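Local coordinates for uncharacterized protein (PDB 6OE6) that is of unknown function but is probably a leptospiral lipoprotein, its ordered domain made of two beta-sheets without helices, at residues S101-K113 with I121-T133. Sequence-based numbering, arbitrary orientation.
Sequences SFQGLSPGKYLLK and IDEVEFLVRSTRT. With NA (sodium ion), chain C; FMT (formic acid), chain D.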
loop_
_atom_site.group_PDB
_atom_site.type_symbol
_atom_site.label_atom_id
_atom_site.label_comp_id
_atom_site.label_asym_id
_atom_site.label_seq_id
_atom_site.Cartn_x
_atom_site.Cartn_y
_atom_site.Cartn_z
ATOM N N SER A 101 -1.114 -2.629 -7.535
ATOM C CA SER A 101 -2.211 -1.684 -7.381
ATOM C C SER A 101 -3.426 -2.388 -6.794
ATOM O O SER A 101 -3.596 -3.616 -6.922
ATOM C CB SER A 101 -2.557 -0.996 -8.710
ATOM O OG SER A 101 -3.043 -1.921 -9.688
ATOM N N PHE A 102 -4.302 -1.584 -6.191
ATOM C CA PHE A 102 -5.491 -2.080 -5.506
ATOM C C PHE A 102 -6.709 -1.319 -6.019
ATOM O O PHE A 102 -6.825 -0.105 -5.797
ATOM C CB PHE A 102 -5.377 -1.908 -3.988
ATOM C CG PHE A 102 -4.035 -2.326 -3.415
ATOM C CD1 PHE A 102 -3.563 -3.635 -3.570
ATOM C CD2 PHE A 102 -3.261 -1.403 -2.738
ATOM C CE1 PHE A 102 -2.315 -3.993 -3.037
ATOM C CE2 PHE A 102 -2.028 -1.743 -2.201
ATOM C CZ PHE A 102 -1.553 -3.026 -2.342
ATOM N N GLN A 103 -7.618 -2.028 -6.682
ATOM C CA GLN A 103 -8.865 -1.457 -7.197
ATOM C C GLN A 103 -10.044 -1.915 -6.344
ATOM O O GLN A 103 -10.252 -3.122 -6.152
ATOM C CB GLN A 103 -9.095 -1.871 -8.660
ATOM C CG GLN A 103 -10.462 -1.441 -9.248
ATOM C CD GLN A 103 -10.777 -2.073 -10.622
ATOM O OE1 GLN A 103 -10.127 -3.036 -11.057
ATOM N NE2 GLN A 103 -11.766 -1.529 -11.302
ATOM N N GLY A 104 -10.866 -0.967 -5.891
ATOM C CA GLY A 104 -12.085 -1.374 -5.212
ATOM C C GLY A 104 -11.946 -1.846 -3.776
ATOM O O GLY A 104 -12.836 -2.562 -3.293
ATOM N N LEU A 105 -10.877 -1.474 -3.057
ATOM C CA LEU A 105 -10.839 -1.798 -1.625
ATOM C C LEU A 105 -12.006 -1.136 -0.898
ATOM O O LEU A 105 -12.369 -0.000 -1.196
ATOM C CB LEU A 105 -9.517 -1.338 -0.985
ATOM C CG LEU A 105 -8.245 -2.038 -1.507
ATOM C CD1 LEU A 105 -7.004 -1.396 -0.839
ATOM C CD2 LEU A 105 -8.255 -3.561 -1.292
ATOM N N SER A 106 -12.601 -1.862 0.048
ATOM C CA SER A 106 -13.623 -1.280 0.915
ATOM C C SER A 106 -12.978 -0.241 1.835
ATOM O O SER A 106 -11.788 -0.340 2.157
ATOM C CB SER A 106 -14.283 -2.360 1.769
ATOM O OG SER A 106 -15.009 -3.261 0.948
ATOM N N PRO A 107 -13.746 0.733 2.316
ATOM C CA PRO A 107 -13.194 1.656 3.315
ATOM C C PRO A 107 -12.653 0.880 4.507
ATOM O O PRO A 107 -13.218 -0.138 4.915
ATOM C CB PRO A 107 -14.395 2.528 3.683
ATOM C CG PRO A 107 -15.194 2.537 2.444
ATOM C CD PRO A 107 -15.109 1.124 1.921
ATOM N N GLY A 108 -11.513 1.322 5.016
ATOM C CA GLY A 108 -10.929 0.674 6.174
ATOM C C GLY A 108 -9.445 0.961 6.289
ATOM O O GLY A 108 -8.896 1.821 5.612
ATOM N N LYS A 109 -8.814 0.221 7.183
ATOM C CA LYS A 109 -7.398 0.388 7.464
ATOM C C LYS A 109 -6.676 -0.853 6.966
ATOM O O LYS A 109 -7.123 -1.972 7.230
ATOM C CB LYS A 109 -7.183 0.593 8.975
ATOM C CG LYS A 109 -5.752 1.005 9.343
ATOM C CD LYS A 109 -5.686 1.514 10.809
ATOM C CE LYS A 109 -5.849 0.383 11.812
ATOM N NZ LYS A 109 -5.735 0.840 13.246
ATOM N N TYR A 110 -5.560 -0.651 6.260
ATOM C CA TYR A 110 -4.850 -1.726 5.573
ATOM C C TYR A 110 -3.372 -1.695 5.902
ATOM O O TYR A 110 -2.800 -0.638 6.194
ATOM C CB TYR A 110 -4.992 -1.619 4.025
ATOM C CG TYR A 110 -6.434 -1.817 3.597
ATOM C CD1 TYR A 110 -6.897 -3.102 3.299
ATOM C CD2 TYR A 110 -7.331 -0.744 3.558
ATOM C CE1 TYR A 110 -8.209 -3.324 2.955
ATOM C CE2 TYR A 110 -8.654 -0.952 3.193
ATOM C CZ TYR A 110 -9.073 -2.259 2.888
ATOM O OH TYR A 110 -10.376 -2.509 2.536
ATOM N N LEU A 111 -2.762 -2.883 5.822
ATOM C CA LEU A 111 -1.349 -3.090 6.103
ATOM C C LEU A 111 -0.771 -3.856 4.928
ATOM O O LEU A 111 -1.198 -4.987 4.643
ATOM C CB LEU A 111 -1.149 -3.874 7.410
ATOM C CG LEU A 111 0.289 -4.229 7.812
ATOM C CD1 LEU A 111 1.091 -2.947 8.055
ATOM C CD2 LEU A 111 0.296 -5.147 9.041
ATOM N N LEU A 112 0.207 -3.256 4.270
ATOM C CA LEU A 112 0.877 -3.863 3.114
ATOM C C LEU A 112 2.254 -4.299 3.588
ATOM O O LEU A 112 2.997 -3.484 4.138
ATOM C CB LEU A 112 0.993 -2.843 1.979
ATOM C CG LEU A 112 1.862 -3.185 0.763
ATOM C CD1 LEU A 112 1.345 -4.456 0.063
ATOM C CD2 LEU A 112 1.817 -1.983 -0.188
ATOM N N LYS A 113 2.578 -5.579 3.412
ATOM C CA LYS A 113 3.874 -6.115 3.805
ATOM C C LYS A 113 4.631 -6.554 2.560
ATOM O O LYS A 113 4.029 -7.024 1.596
ATOM C CB LYS A 113 3.722 -7.321 4.734
ATOM C CG LYS A 113 3.031 -7.027 6.093
ATOM C CD LYS A 113 2.941 -8.290 6.900
ATOM C CE LYS A 113 2.100 -8.083 8.155
ATOM N NZ LYS A 113 2.205 -9.270 9.023
ATOM N N ILE A 121 10.413 -7.719 5.155
ATOM C CA ILE A 121 11.473 -6.716 5.178
ATOM C C ILE A 121 10.946 -5.300 5.308
ATOM O O ILE A 121 11.740 -4.386 5.580
ATOM C CB ILE A 121 12.376 -6.812 3.928
ATOM C CG1 ILE A 121 11.533 -6.568 2.670
ATOM C CG2 ILE A 121 13.103 -8.149 3.872
ATOM C CD1 ILE A 121 12.350 -6.307 1.459
ATOM N N ASP A 122 9.646 -5.076 5.125
ATOM C CA ASP A 122 9.110 -3.731 5.242
ATOM C C ASP A 122 7.592 -3.832 5.253
ATOM O O ASP A 122 7.016 -4.846 4.851
ATOM C CB ASP A 122 9.579 -2.838 4.096
ATOM C CG ASP A 122 9.783 -1.403 4.515
ATOM O OD1 ASP A 122 9.195 -0.964 5.524
ATOM O OD2 ASP A 122 10.554 -0.713 3.822
ATOM N N GLU A 123 6.957 -2.778 5.751
ATOM C CA GLU A 123 5.503 -2.744 5.810
ATOM C C GLU A 123 5.062 -1.298 5.968
ATOM O O GLU A 123 5.830 -0.440 6.401
ATOM C CB GLU A 123 4.965 -3.614 6.957
ATOM C CG GLU A 123 5.234 -3.059 8.336
ATOM C CD GLU A 123 4.934 -4.072 9.425
ATOM O OE1 GLU A 123 5.541 -5.165 9.400
ATOM O OE2 GLU A 123 4.090 -3.781 10.292
ATOM N N VAL A 124 3.807 -1.045 5.615
ATOM C CA VAL A 124 3.257 0.307 5.593
ATOM C C VAL A 124 1.746 0.210 5.774
ATOM O O VAL A 124 1.103 -0.718 5.267
ATOM C CB VAL A 124 3.625 1.036 4.278
ATOM C CG1 VAL A 124 3.028 0.310 3.077
ATOM C CG2 VAL A 124 3.180 2.514 4.324
ATOM N N GLU A 125 1.183 1.152 6.525
ATOM C CA GLU A 125 -0.260 1.256 6.712
ATOM C C GLU A 125 -0.858 2.378 5.862
ATOM O O GLU A 125 -0.230 3.420 5.647
ATOM C CB GLU A 125 -0.591 1.517 8.183
ATOM C CG GLU A 125 -0.198 0.387 9.110
ATOM C CD GLU A 125 -0.448 0.736 10.567
ATOM O OE1 GLU A 125 0.291 1.582 11.123
ATOM O OE2 GLU A 125 -1.393 0.171 11.142
ATOM N N PHE A 126 -2.106 2.182 5.429
ATOM C CA PHE A 126 -2.869 3.263 4.810
ATOM C C PHE A 126 -4.360 3.101 5.110
ATOM O O PHE A 126 -4.831 2.016 5.440
ATOM C CB PHE A 126 -2.607 3.349 3.289
ATOM C CG PHE A 126 -3.007 2.123 2.496
ATOM C CD1 PHE A 126 -4.317 1.977 2.054
ATOM C CD2 PHE A 126 -2.067 1.133 2.139
ATOM C CE1 PHE A 126 -4.695 0.848 1.287
ATOM C CE2 PHE A 126 -2.432 0.029 1.348
ATOM C CZ PHE A 126 -3.752 -0.119 0.939
ATOM N N LEU A 127 -5.094 4.218 5.052
ATOM C CA LEU A 127 -6.544 4.229 5.220
ATOM C C LEU A 127 -7.210 4.393 3.858
ATOM O O LEU A 127 -6.679 5.103 2.998
ATOM C CB LEU A 127 -6.992 5.392 6.110
ATOM C CG LEU A 127 -6.523 5.391 7.548
ATOM C CD1 LEU A 127 -7.109 6.615 8.257
ATOM C CD2 LEU A 127 -6.963 4.117 8.216
ATOM N N VAL A 128 -8.369 3.741 3.675
ATOM C CA VAL A 128 -9.281 3.982 2.545
ATOM C C VAL A 128 -10.563 4.572 3.112
ATOM O O VAL A 128 -11.162 3.999 4.031
ATOM C CB VAL A 128 -9.590 2.695 1.764
ATOM C CG1 VAL A 128 -10.583 2.984 0.624
ATOM C CG2 VAL A 128 -8.299 2.102 1.214
ATOM N N ARG A 129 -10.994 5.720 2.582
ATOM C CA ARG A 129 -12.181 6.372 3.112
ATOM C C ARG A 129 -13.239 6.588 2.039
ATOM O O ARG A 129 -12.922 6.760 0.859
ATOM C CB ARG A 129 -11.829 7.713 3.744
ATOM C CG ARG A 129 -10.958 7.544 4.961
ATOM C CD ARG A 129 -10.790 8.847 5.681
ATOM N NE ARG A 129 -12.040 9.351 6.249
ATOM C CZ ARG A 129 -12.709 10.401 5.781
ATOM N NH1 ARG A 129 -12.260 11.067 4.723
ATOM N NH2 ARG A 129 -13.827 10.793 6.378
ATOM N N SER A 130 -14.499 6.564 2.465
ATOM C CA SER A 130 -15.596 6.940 1.585
ATOM C C SER A 130 -15.457 8.400 1.184
ATOM O O SER A 130 -15.229 9.270 2.031
ATOM C CB SER A 130 -16.942 6.719 2.273
ATOM O OG SER A 130 -17.359 5.371 2.168
ATOM N N THR A 131 -15.599 8.667 -0.112
ATOM C CA THR A 131 -15.513 10.025 -0.633
ATOM C C THR A 131 -16.684 10.872 -0.145
ATOM O O THR A 131 -17.570 11.231 -0.928
ATOM C CB THR A 131 -15.454 9.999 -2.166
ATOM O OG1 THR A 131 -16.322 8.976 -2.671
ATOM C CG2 THR A 131 -14.039 9.711 -2.633
ATOM N N ARG A 132 -16.686 11.198 1.154
ATOM C CA ARG A 132 -17.743 11.985 1.781
ATOM C C ARG A 132 -17.339 12.410 3.193
ATOM O O ARG A 132 -17.456 11.616 4.134
ATOM C CB ARG A 132 -19.053 11.190 1.823
ATOM N N THR A 133 -16.856 13.667 3.332
ATOM C CA THR A 133 -16.395 14.386 4.530
ATOM C C THR A 133 -14.913 14.124 4.796
ATOM O O THR A 133 -14.490 12.964 4.893
ATOM C CB THR A 133 -17.214 14.029 5.777
ATOM O OG1 THR A 133 -18.597 14.320 5.545
ATOM C CG2 THR A 133 -16.727 14.829 6.991
HETATM NA NA NA C . -4.830 -5.781 -7.307
HETATM C C FMT D . -0.619 -5.975 -5.987
HETATM O O1 FMT D . -0.965 -5.748 -7.138
HETATM O O2 FMT D . 0.553 -5.874 -5.628
HETATM O O HOH W 1 -3.170 -7.075 -7.211
#
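Y110 and F126, a hydrogen-bonded antiparallel pair, put their side chains on the same face of the hairpin, and the CB of Y110 sits over one face of the F126 ring, 3.9 Å from its centroid, as a CH-pi contact. With CG between its backbone N and carbonyl carbon (chi1 62°), F126 leans toward strand 108-113 and brings its ring under the Y110 CB. The two rings are nearly parallel (22°) but slid apart. F102, from the preceding strand, adds a third ring, its CD2 3.9 Å from F126 CZ, while CD1 of L105 meets the F126 ring at its edge and also lies over the centre of a Y110 face. CG2 of V128 packs 3.7 Å from Y110 CE2. The tyrosine is fixed at its far end by the bond from its OH to S106 O (2.6 Å), which ties the 103-107 loop to the hairpin. F48 and Y56 extend this tightly packed aromatic cluster. The opposite face, with K109, L111, K113, E123, E125 and L127, is more open to solvent and mixed in character: aliphatic parts still touch (L127 CD2 to K109 CG 3.5 Å, L111 CD1 to E125 CG 3.7 Å), but the charged ends of K109 and E125 do not pair across the strands. E125 OE2 bonds Y81 OH, and K109 makes a cation-pi contact with F77. Paired backbone bonds join G108 to V128, Y110 to F126 and L112 to V124. This ladder belongs to the beta hairpin of strands 108-116 and 119-129, whose aromatic face meets strand 97-102 of the second sheet, as in a beta-sandwich core.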